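Local atomic coordinates of FAD-dependent oxidoreductase (Actinomadura kijaniata, PDB entry 3M9V), a protein that is a flavoprotein of the acyl-CoA dehydrogenase family that takes part in D-kijanose biosynthesis and probably oxidises a dTDP-linked sugar. Residues V172-A175 and P176-T179; A273-D276 and T277-A281; D330-G333 and R334-R338. All coordinates share one frame; numbering follows the deposited sequence.

Interaction 1: residues V172-A175 and P176-T179; sequences VSMA and PVGT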
ATOM      1  N   VAL A 172      25.086 -15.246 -15.473  1.00 21.04           N
ATOM      2  CA  VAL A 172      26.436 -14.786 -15.124  1.00 18.86           C
ATOM      3  C   VAL A 172      26.667 -13.425 -15.761  1.00 18.73           C
ATOM      4  O   VAL A 172      27.085 -13.353 -16.921  1.00 19.43           O
ATOM      5  CB  VAL A 172      27.509 -15.759 -15.655  1.00 18.73           C
ATOM      6  CG1 VAL A 172      28.892 -15.280 -15.198  1.00 21.04           C
ATOM      7  CG2 VAL A 172      27.228 -17.189 -15.114  1.00 15.83           C
ATOM      8  N   SER A 173      26.408 -12.345 -15.029  1.00 17.67           N
ATOM      9  CA  SER A 173      26.528 -11.009 -15.617  1.00 19.29           C
ATOM     10  C   SER A 173      27.968 -10.641 -16.004  1.00 20.33           C
ATOM     11  O   SER A 173      28.903 -11.081 -15.329  1.00 21.08           O
ATOM     12  CB  SER A 173      26.018  -9.959 -14.613  1.00 18.87           C
ATOM     13  OG  SER A 173      24.657 -10.225 -14.311  1.00 21.00           O
ATOM     14  N   MET A 174      28.129  -9.815 -17.035  1.00 18.69           N
ATOM     15  CA  MET A 174      29.454  -9.379 -17.480  1.00 22.50           C
ATOM     16  C   MET A 174      30.226 -10.478 -18.221  1.00 23.03           C
ATOM     17  O   MET A 174      31.347 -10.248 -18.693  1.00 22.97           O
ATOM     18  CB  MET A 174      30.304  -8.818 -16.321  1.00 20.22           C
ATOM     19  CG  MET A 174      31.437  -7.896 -16.823  1.00 23.72           C
ATOM     20  SD  MET A 174      32.306  -6.989 -15.539  1.00 28.77           S
ATOM     21  CE  MET A 174      32.705  -8.277 -14.360  1.00 19.87           C
ATOM     22  N   ALA A 175      29.648 -11.675 -18.308  1.00 20.97           N
ATOM     23  CA  ALA A 175      30.353 -12.795 -18.933  1.00 24.44           C
ATOM     24  C   ALA A 175      30.948 -12.496 -20.316  1.00 25.22           C
ATOM     25  O   ALA A 175      32.008 -12.987 -20.692  1.00 24.92           O
ATOM     26  CB  ALA A 175      29.495 -14.068 -18.952  1.00 21.77           C
ATOM     27  N   PRO A 176      30.279 -11.651 -21.108  1.00 27.75           N
ATOM     28  CA  PRO A 176      30.834 -11.445 -22.443  1.00 26.89           C
ATOM     29  C   PRO A 176      32.259 -10.888 -22.484  1.00 28.72           C
ATOM     30  O   PRO A 176      32.971 -11.147 -23.459  1.00 26.80           O
ATOM     31  CB  PRO A 176      29.827 -10.481 -23.073  1.00 28.34           C
ATOM     32  CG  PRO A 176      28.516 -10.954 -22.441  1.00 26.65           C
ATOM     33  CD  PRO A 176      28.896 -11.149 -20.994  1.00 26.38           C
ATOM     34  N   VAL A 177      32.693 -10.145 -21.471  1.00 26.42           N
ATOM     35  CA  VAL A 177      34.056  -9.615 -21.503  1.00 25.83           C
ATOM     36  C   VAL A 177      34.878 -10.299 -20.415  1.00 24.36           C
ATOM     37  O   VAL A 177      35.994  -9.882 -20.120  1.00 23.53           O
ATOM     38  CB  VAL A 177      34.108  -8.054 -21.391  1.00 28.07           C
ATOM     39  CG1 VAL A 177      33.392  -7.392 -22.575  1.00 21.68           C
ATOM     40  CG2 VAL A 177      33.429  -7.540 -20.121  1.00 26.79           C
ATOM     41  N   GLY A 178      34.344 -11.361 -19.822  1.00 21.91           N
ATOM     42  CA  GLY A 178      34.984 -11.930 -18.638  1.00 22.54           C
ATOM     43  C   GLY A 178      36.241 -12.673 -19.080  1.00 22.90           C
ATOM     44  O   GLY A 178      36.238 -13.283 -20.141  1.00 22.75           O
ATOM     45  N   THR A 179      37.310 -12.614 -18.293  1.00 21.59           N
ATOM     46  CA  THR A 179      38.552 -13.300 -18.623  1.00 23.56           C
ATOM     47  C   THR A 179      38.721 -14.384 -17.570  1.00 23.65           C
ATOM     48  O   THR A 179      39.359 -15.410 -17.822  1.00 22.32           O
ATOM     49  CB  THR A 179      39.779 -12.365 -18.516  1.00 22.16           C
ATOM     50  OG1 THR A 179      39.843 -11.792 -17.194  1.00 23.42           O
ATOM     51  CG2 THR A 179      39.676 -11.285 -19.585  1.00 20.55           C
TER

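Interaction 2: residues A273-D276 and T277-A281; sequences AAYD and TAVAA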
ATOM      1  N   ALA A 273      16.824   8.282 -11.145  1.00 16.32           N
ATOM      2  CA  ALA A 273      16.858   8.730 -12.528  1.00 17.14           C
ATOM      3  C   ALA A 273      15.390   8.835 -12.945  1.00 16.36           C
ATOM      4  O   ALA A 273      15.063   9.756 -13.668  1.00 13.92           O
ATOM      5  CB  ALA A 273      17.625   7.732 -13.436  1.00 13.93           C
ATOM      6  N   ALA A 274      14.509   7.957 -12.465  1.00 11.60           N
ATOM      7  CA  ALA A 274      13.080   8.106 -12.739  1.00 11.24           C
ATOM      8  C   ALA A 274      12.507   9.417 -12.189  1.00 11.00           C
ATOM      9  O   ALA A 274      11.821  10.174 -12.869  1.00 12.29           O
ATOM     10  CB  ALA A 274      12.280   6.889 -12.199  1.00 12.51           C
ATOM     11  N   TYR A 275      12.834   9.732 -10.945  1.00 13.31           N
ATOM     12  CA  TYR A 275      12.336  10.941 -10.316  1.00 14.50           C
ATOM     13  C   TYR A 275      12.842  12.174 -11.083  1.00 16.70           C
ATOM     14  O   TYR A 275      12.054  13.086 -11.354  1.00 17.59           O
ATOM     15  CB  TYR A 275      12.887  10.984  -8.907  1.00 14.28           C
ATOM     16  CG  TYR A 275      12.398  12.135  -8.059  1.00 18.17           C
ATOM     17  CD1 TYR A 275      11.069  12.556  -8.100  1.00 27.72           C
ATOM     18  CD2 TYR A 275      13.252  12.794  -7.201  1.00 26.22           C
ATOM     19  CE1 TYR A 275      10.619  13.619  -7.294  1.00 29.03           C
ATOM     20  CE2 TYR A 275      12.807  13.827  -6.372  1.00 25.06           C
ATOM     21  CZ  TYR A 275      11.500  14.212  -6.407  1.00 28.86           C
ATOM     22  OH  TYR A 275      11.127  15.245  -5.572  1.00 36.77           O
ATOM     23  N   ASP A 276      14.141  12.186 -11.400  1.00 18.76           N
ATOM     24  CA  ASP A 276      14.764  13.306 -12.107  1.00 17.98           C
ATOM     25  C   ASP A 276      14.115  13.556 -13.454  1.00 17.87           C
ATOM     26  O   ASP A 276      13.925  14.710 -13.838  1.00 17.19           O
ATOM     27  CB  ASP A 276      16.236  13.012 -12.387  1.00 20.79           C
ATOM     28  CG  ASP A 276      17.069  13.129 -11.136  1.00 21.50           C
ATOM     29  OD1 ASP A 276      16.584  13.603 -10.093  1.00 24.25           O
ATOM     30  OD2 ASP A 276      18.205  12.654 -11.186  1.00 24.65           O
ATOM     31  N   THR A 277      13.811  12.475 -14.164  1.00 17.63           N
ATOM     32  CA  THR A 277      13.045  12.507 -15.413  1.00 19.55           C
ATOM     33  C   THR A 277      11.640  13.072 -15.286  1.00 20.14           C
ATOM     34  O   THR A 277      11.218  13.911 -16.099  1.00 19.31           O
ATOM     35  CB  THR A 277      12.936  11.094 -16.029  1.00 21.90           C
ATOM     36  OG1 THR A 277      14.262  10.603 -16.224  1.00 22.60           O
ATOM     37  CG2 THR A 277      12.284  11.146 -17.387  1.00 21.01           C
ATOM     38  N   ALA A 278      10.928  12.615 -14.260  1.00 17.47           N
ATOM     39  CA  ALA A 278       9.578  13.096 -13.997  1.00 18.33           C
ATOM     40  C   ALA A 278       9.575  14.582 -13.659  1.00 20.65           C
ATOM     41  O   ALA A 278       8.778  15.323 -14.219  1.00 21.07           O
ATOM     42  CB  ALA A 278       8.895  12.322 -12.888  1.00 16.61           C
ATOM     43  N   VAL A 279      10.476  15.018 -12.787  1.00 22.25           N
ATOM     44  CA  VAL A 279      10.530  16.422 -12.371  1.00 23.00           C
ATOM     45  C   VAL A 279      10.866  17.297 -13.587  1.00 25.17           C
ATOM     46  O   VAL A 279      10.197  18.308 -13.813  1.00 25.23           O
ATOM     47  CB  VAL A 279      11.537  16.584 -11.195  1.00 20.71           C
ATOM     48  CG1 VAL A 279      11.689  18.033 -10.739  1.00 26.05           C
ATOM     49  CG2 VAL A 279      11.057  15.747 -10.012  1.00 24.53           C
ATOM     50  N   ALA A 280      11.862  16.903 -14.381  1.00 24.19           N
ATOM     51  CA  ALA A 280      12.222  17.660 -15.579  1.00 25.76           C
ATOM     52  C   ALA A 280      11.008  17.779 -16.495  1.00 27.13           C
ATOM     53  O   ALA A 280      10.701  18.889 -16.966  1.00 25.64           O
ATOM     54  CB  ALA A 280      13.431  17.049 -16.302  1.00 24.27           C
ATOM     55  N   ALA A 281      10.289  16.672 -16.693  1.00 23.91           N
ATOM     56  CA  ALA A 281       9.064  16.704 -17.491  1.00 25.45           C
ATOM     57  C   ALA A 281       8.034  17.709 -16.959  1.00 27.67           C
ATOM     58  O   ALA A 281       7.417  18.454 -17.731  1.00 32.09           O
ATOM     59  CB  ALA A 281       8.452  15.309 -17.698  1.00 24.03           C
TER

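Interaction 3: residues D330-G333 and R334-R338; sequences DERG and RQMMR. With TYD (thymidine-5'-diphosphate), chain B.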
ATOM      1  N   ASP A 330      30.293 -16.163  13.741  1.00 37.03           N
ATOM      2  CA  ASP A 330      28.929 -16.522  13.384  1.00 37.00           C
ATOM      3  C   ASP A 330      27.880 -15.431  13.629  1.00 37.07           C
ATOM      4  O   ASP A 330      27.090 -15.133  12.731  1.00 35.55           O
ATOM      5  CB  ASP A 330      28.545 -17.855  14.006  1.00 37.08           C
ATOM      6  CG  ASP A 330      29.351 -18.988  13.416  1.00 43.39           C
ATOM      7  OD1 ASP A 330      29.525 -19.022  12.180  1.00 49.55           O
ATOM      8  OD2 ASP A 330      29.818 -19.853  14.182  1.00 45.09           O
ATOM      9  N   GLU A 331      27.885 -14.820  14.811  1.00 35.49           N
ATOM     10  CA  GLU A 331      27.062 -13.642  15.075  1.00 35.46           C
ATOM     11  C   GLU A 331      27.347 -12.524  14.062  1.00 32.99           C
ATOM     12  O   GLU A 331      26.432 -11.825  13.618  1.00 32.64           O
ATOM     13  CB  GLU A 331      27.318 -13.148  16.505  1.00 34.27           C
ATOM     14  CG  GLU A 331      26.162 -12.456  17.221  1.00 39.60           C
ATOM     15  CD  GLU A 331      24.785 -12.976  16.835  1.00 48.52           C
ATOM     16  OE1 GLU A 331      24.522 -14.201  16.861  1.00 51.71           O
ATOM     17  OE2 GLU A 331      23.933 -12.135  16.482  1.00 50.74           O
ATOM     18  N   ARG A 332      28.612 -12.348  13.690  1.00 29.33           N
ATOM     19  CA  ARG A 332      28.974 -11.307  12.733  1.00 27.87           C
ATOM     20  C   ARG A 332      28.271 -11.485  11.382  1.00 28.22           C
ATOM     21  O   ARG A 332      27.747 -10.506  10.837  1.00 27.47           O
ATOM     22  CB  ARG A 332      30.482 -11.279  12.527  1.00 26.24           C
ATOM     23  CG  ARG A 332      30.922 -10.452  11.331  1.00 27.09           C
ATOM     24  CD  ARG A 332      32.425 -10.278  11.447  1.00 29.48           C
ATOM     25  NE  ARG A 332      33.052  -9.495  10.385  1.00 25.20           N
ATOM     26  CZ  ARG A 332      33.478 -10.004   9.227  1.00 24.63           C
ATOM     27  NH1 ARG A 332      34.082  -9.216   8.352  1.00 24.43           N
ATOM     28  NH2 ARG A 332      33.319 -11.288   8.935  1.00 17.32           N
ATOM     29  N   GLY A 333      28.247 -12.718  10.877  1.00 24.51           N
ATOM     30  CA  GLY A 333      27.633 -13.108   9.609  1.00 25.75           C
ATOM     31  C   GLY A 333      26.114 -13.040   9.662  1.00 24.81           C
ATOM     32  O   GLY A 333      25.475 -12.588   8.717  1.00 25.26           O
ATOM     33  N   ARG A 334      25.495 -13.451  10.763  1.00 24.97           N
ATOM     34  CA  ARG A 334      24.046 -13.287  10.905  1.00 25.39           C
ATOM     35  C   ARG A 334      23.698 -11.795  10.924  1.00 23.63           C
ATOM     36  O   ARG A 334      22.743 -11.368  10.294  1.00 23.02           O
ATOM     37  CB  ARG A 334      23.534 -13.978  12.174  1.00 29.23           C
ATOM     38  CG  ARG A 334      23.449 -15.504  12.052  1.00 32.98           C
ATOM     39  CD  ARG A 334      22.754 -16.107  13.261  1.00 37.10           C
ATOM     40  NE  ARG A 334      23.614 -15.934  14.427  1.00 38.23           N
ATOM     41  CZ  ARG A 334      24.401 -16.898  14.894  1.00 41.51           C
ATOM     42  NH1 ARG A 334      24.429 -18.077  14.287  1.00 40.37           N
ATOM     43  NH2 ARG A 334      25.154 -16.694  15.966  1.00 40.87           N
ATOM     44  N   GLN A 335      24.489 -10.971  11.593  1.00 21.62           N
ATOM     45  CA  GLN A 335      24.110  -9.575  11.673  1.00 22.04           C
ATOM     46  C   GLN A 335      24.276  -8.914  10.310  1.00 20.15           C
ATOM     47  O   GLN A 335      23.437  -8.122   9.914  1.00 20.49           O
ATOM     48  CB  GLN A 335      24.951  -8.874  12.741  1.00 21.35           C
ATOM     49  CG  GLN A 335      24.334  -9.207  14.081  1.00 27.63           C
ATOM     50  CD  GLN A 335      24.953  -8.419  15.203  1.00 37.38           C
ATOM     51  OE1 GLN A 335      25.274  -7.234  15.080  1.00 42.64           O
ATOM     52  NE2 GLN A 335      25.109  -9.091  16.338  1.00 47.03           N
ATOM     53  N   MET A 336      25.349  -9.226   9.592  1.00 19.66           N
ATOM     54  CA  MET A 336      25.555  -8.605   8.289  1.00 17.29           C
ATOM     55  C   MET A 336      24.426  -8.972   7.335  1.00 16.75           C
ATOM     56  O   MET A 336      23.854  -8.096   6.687  1.00 15.68           O
ATOM     57  CB  MET A 336      26.919  -8.973   7.733  1.00 16.33           C
ATOM     58  CG  MET A 336      28.050  -8.293   8.520  1.00 17.22           C
ATOM     59  SD  MET A 336      29.686  -8.688   7.845  1.00 24.62           S
ATOM     60  CE  MET A 336      29.650  -7.869   6.259  1.00 13.40           C
ATOM     61  N   MET A 337      24.037 -10.239   7.330  1.00 14.64           N
ATOM     62  CA  MET A 337      22.983 -10.696   6.441  1.00 19.59           C
ATOM     63  C   MET A 337      21.590 -10.143   6.789  1.00 18.92           C
ATOM     64  O   MET A 337      20.759  -9.834   5.935  1.00 20.86           O
ATOM     65  CB  MET A 337      23.011 -12.228   6.369  1.00 18.70           C
ATOM     66  CG  MET A 337      21.998 -12.780   5.383  1.00 21.36           C
ATOM     67  SD  MET A 337      22.356 -12.351   3.649  1.00 23.26           S
ATOM     68  CE  MET A 337      23.974 -12.983   3.247  1.00 27.10           C
ATOM     69  N   ARG A 338      21.333  -9.989   8.077  1.00 20.90           N
ATOM     70  CA  ARG A 338      20.097  -9.380   8.543  1.00 21.40           C
ATOM     71  C   ARG A 338      20.003  -7.902   8.132  1.00 20.26           C
ATOM     72  O   ARG A 338      18.977  -7.482   7.618  1.00 17.54           O
ATOM     73  CB  ARG A 338      20.028  -9.487  10.071  1.00 21.41           C
ATOM     74  CG  ARG A 338      18.768  -8.819  10.651  1.00 24.59           C
ATOM     75  CD  ARG A 338      17.611  -9.808  10.615  1.00 30.99           C
ATOM     76  NE  ARG A 338      16.458  -9.513  11.478  1.00 33.75           N
ATOM     77  CZ  ARG A 338      16.354  -9.871  12.754  1.00 30.79           C
ATOM     78  NH1 ARG A 338      17.350 -10.499  13.356  1.00 26.56           N
ATOM     79  NH2 ARG A 338      15.261  -9.587  13.444  1.00 22.77           N
TER
HETATM   80  PA  TYD B 901      30.815 -15.670  -1.606  1.00 58.48           P
HETATM   81  O1A TYD B 901      31.283 -16.445  -2.823  1.00 60.80           O
HETATM   82  O2A TYD B 901      29.680 -14.667  -1.712  1.00 62.40           O
HETATM   83  O3A TYD B 901      30.498 -16.699  -0.414  1.00 63.19           O
HETATM   84  PB  TYD B 901      30.208 -18.226  -0.825  1.00 70.29           P
HETATM   85  O1B TYD B 901      29.353 -18.107  -2.074  1.00 71.46           O
HETATM   86  O2B TYD B 901      29.437 -18.640   0.412  1.00 71.57           O
HETATM   87  O3B TYD B 901      31.605 -18.795  -0.994  1.00 70.58           O
HETATM   88  O5' TYD B 901      32.053 -14.983  -0.834  1.00 55.06           O
HETATM   89  C5' TYD B 901      33.089 -15.731  -0.199  1.00 43.96           C
HETATM   90  C4' TYD B 901      34.166 -14.655  -0.228  1.00 41.60           C
HETATM   91  O4' TYD B 901      33.854 -13.603   0.677  1.00 31.81           O
HETATM   92  C3' TYD B 901      35.558 -15.139   0.130  1.00 38.68           C
HETATM   93  O3' TYD B 901      36.242 -14.974  -1.114  1.00 44.05           O
HETATM   94  C2' TYD B 901      36.107 -14.068   1.060  1.00 37.02           C
HETATM   95  C1' TYD B 901      35.040 -12.983   1.179  1.00 33.08           C
HETATM   96  N1  TYD B 901      34.817 -12.628   2.587  1.00 26.06           N
HETATM   97  C2  TYD B 901      34.843 -11.355   2.978  1.00 27.73           C
HETATM   98  O2  TYD B 901      35.076 -10.458   2.133  1.00 26.90           O
HETATM   99  N3  TYD B 901      34.638 -11.054   4.279  1.00 27.04           N
HETATM  100  C4  TYD B 901      34.390 -12.022   5.192  1.00 29.74           C
HETATM  101  O4  TYD B 901      34.201 -11.714   6.388  1.00 30.15           O
HETATM  102  C5  TYD B 901      34.364 -13.349   4.798  1.00 28.48           C
HETATM  103  C5M TYD B 901      34.110 -14.499   5.736  1.00 27.73           C
HETATM  104  C6  TYD B 901      34.582 -13.620   3.454  1.00 29.04           C

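Interaction 1: residues V172-A175 and P176-T179
Met174 and Val177 meet on the side of this tight bend that faces helices 53-61 and 96-118, where Met174 CG lies 3.9 Å from Val177 CG2 and the two side chains cross at about a right angle. Met174 CG is trans to its own amide nitrogen (chi1 -159°), and the buried thioether chain packs among Phe56, Met104 and Gln105. Two backbone hydrogen bonds close the bend: Val177 N donates to Met174 O at 3.1 Å, and Gly178 N to Ala175 O at 3.0 Å. These successive i to i+3 bonds form a short 3-10 turn. It follows directly on a type II beta turn, Val172 to Ala175, whose closing bond from Ala175 N to Val172 O is weak. Together the two turns connect strands 163-172 and 180-187 of the beta-sheet middle domain. Ser173, at the first corner, belongs to the FMN site of this protein, although no FMN is bound to this chain; its OG is hydrogen-bonded to Thr224. Arg203 NH2 ties the bend down by bonding both Ala175 O and Gly178 O. In contrast to the buried Met174 and Ala175, Pro176 and Val177 are partly exposed, and the Pro176 ring meets the preceding segment at its neighbour Ala175.

Interaction 2: residues A273-D276 and T277-A281
Tyr275 reaches Val279 because its CG stands trans to the amide nitrogen (chi1 -176°), a setting that carries the ring to the residue one turn further along; Thr277 does the reverse, its OG1 held beside its own nitrogen (chi1 -57°) and thereby returned to the carbonyl of Ala273. Both are i to i+4 contacts within the alpha helix 264-283, part of the helical C-terminal domain of the acyl-CoA dehydrogenase fold. To the ring Val279 presents its CG2 branch, which rides over one face of Tyr275, displaced toward the rim, in a CH-pi contact: CG2 is 3.9 Å from the ring centroid, 26° off the normal, and 3.5 Å from CE1. The methyl is wedged tightly, since it also sits 3.1 Å from Tyr275 O, the acceptor for Val279 N. At the far end of the ring, Tyr275 OH bonds Asp301 of helix 291-323, and Val279 packs on Leu403 of the second subunit, so the pair lies between a neighbouring helix and another chain. Ala274 and Ala278 turn small methyls to Cys358 of helix 329-362. The Asp276 carboxylate makes a salt bridge to Arg93 through OD2 and accepts Gln272 NE2 on OD1, while the Asp276 carbonyl takes Ala280 N in the regular helical bond. Thr277 gives Ala273 O two donors, one from each face of the carbonyl plane: the amide N at 3.0 Å and the hydroxyl OG1 at 2.8 Å.

Interaction 3: residues D330-G333 and R334-R338
Glu331 and Arg334 form a salt bridge one turn apart near the start of the alpha helix 329-362, in the helical C-terminal domain of the acyl-CoA dehydrogenase fold. The guanidinium approaches side-on and puts two nitrogens on a single oxygen: NH2 at 2.7 Å and NE at 3.1 Å from Glu331 OE1, both from the same face of the carboxylate, whose plane is turned 41° from that of the guanidinium. Bending of Arg334 at chi3 (-68°) folds it back along the helix, with Asp330 O over its face, and NH1 makes a further salt bridge with Asp250. Among the hydrogen bonds from uncharged donors, the other carboxylate oxygen, Glu331 OE2, takes Gln335 NE2 at 3.3 Å on its anti lone pair, in the amide plane and nearly straight at 173°. One carboxylate thus serves residues at i+3 and i+4. A sulfur-over-guanidinium contact lies on another flank of the helix, where Arg332 and Met336 run side by side, pointing the same way. Met336 SD hangs over the centre of the Arg332 guanidinium, 4.2 Å above its plane, so sulfur covers one face while the edge is left for polar partners. There Arg332 NE and NH1 bond the carbonyls of Leu321 and Ser322, which would fix the rotation of the group. In the dTDP pocket the guanidinium edge meets the thymine at O4: TYD O4 receives a weak bond from Arg332 NH1 at 3.2 Å and a shorter one from Arg332 NH2 at 2.7 Å.

How the interactions relate
The three contacts come in series along the chain; none nests within or crosses another, and each is local. Interaction 1 closes the connection between two strands of the middle domain. Interactions 2 and 3 are single stretches of helix in the C-terminal domain, their centres about 37 Å apart, and interactions 1 and 3 lie on opposite sides of the chain's centre. Helix 329-362 nonetheless joins the latter two: it carries 330-338 near its start, at the dTDP pocket, while its far end packs against 273-281. Asp301 serves both helical contacts, since in the second subunit this same residue forms a salt bridge with Arg338 of interaction 3.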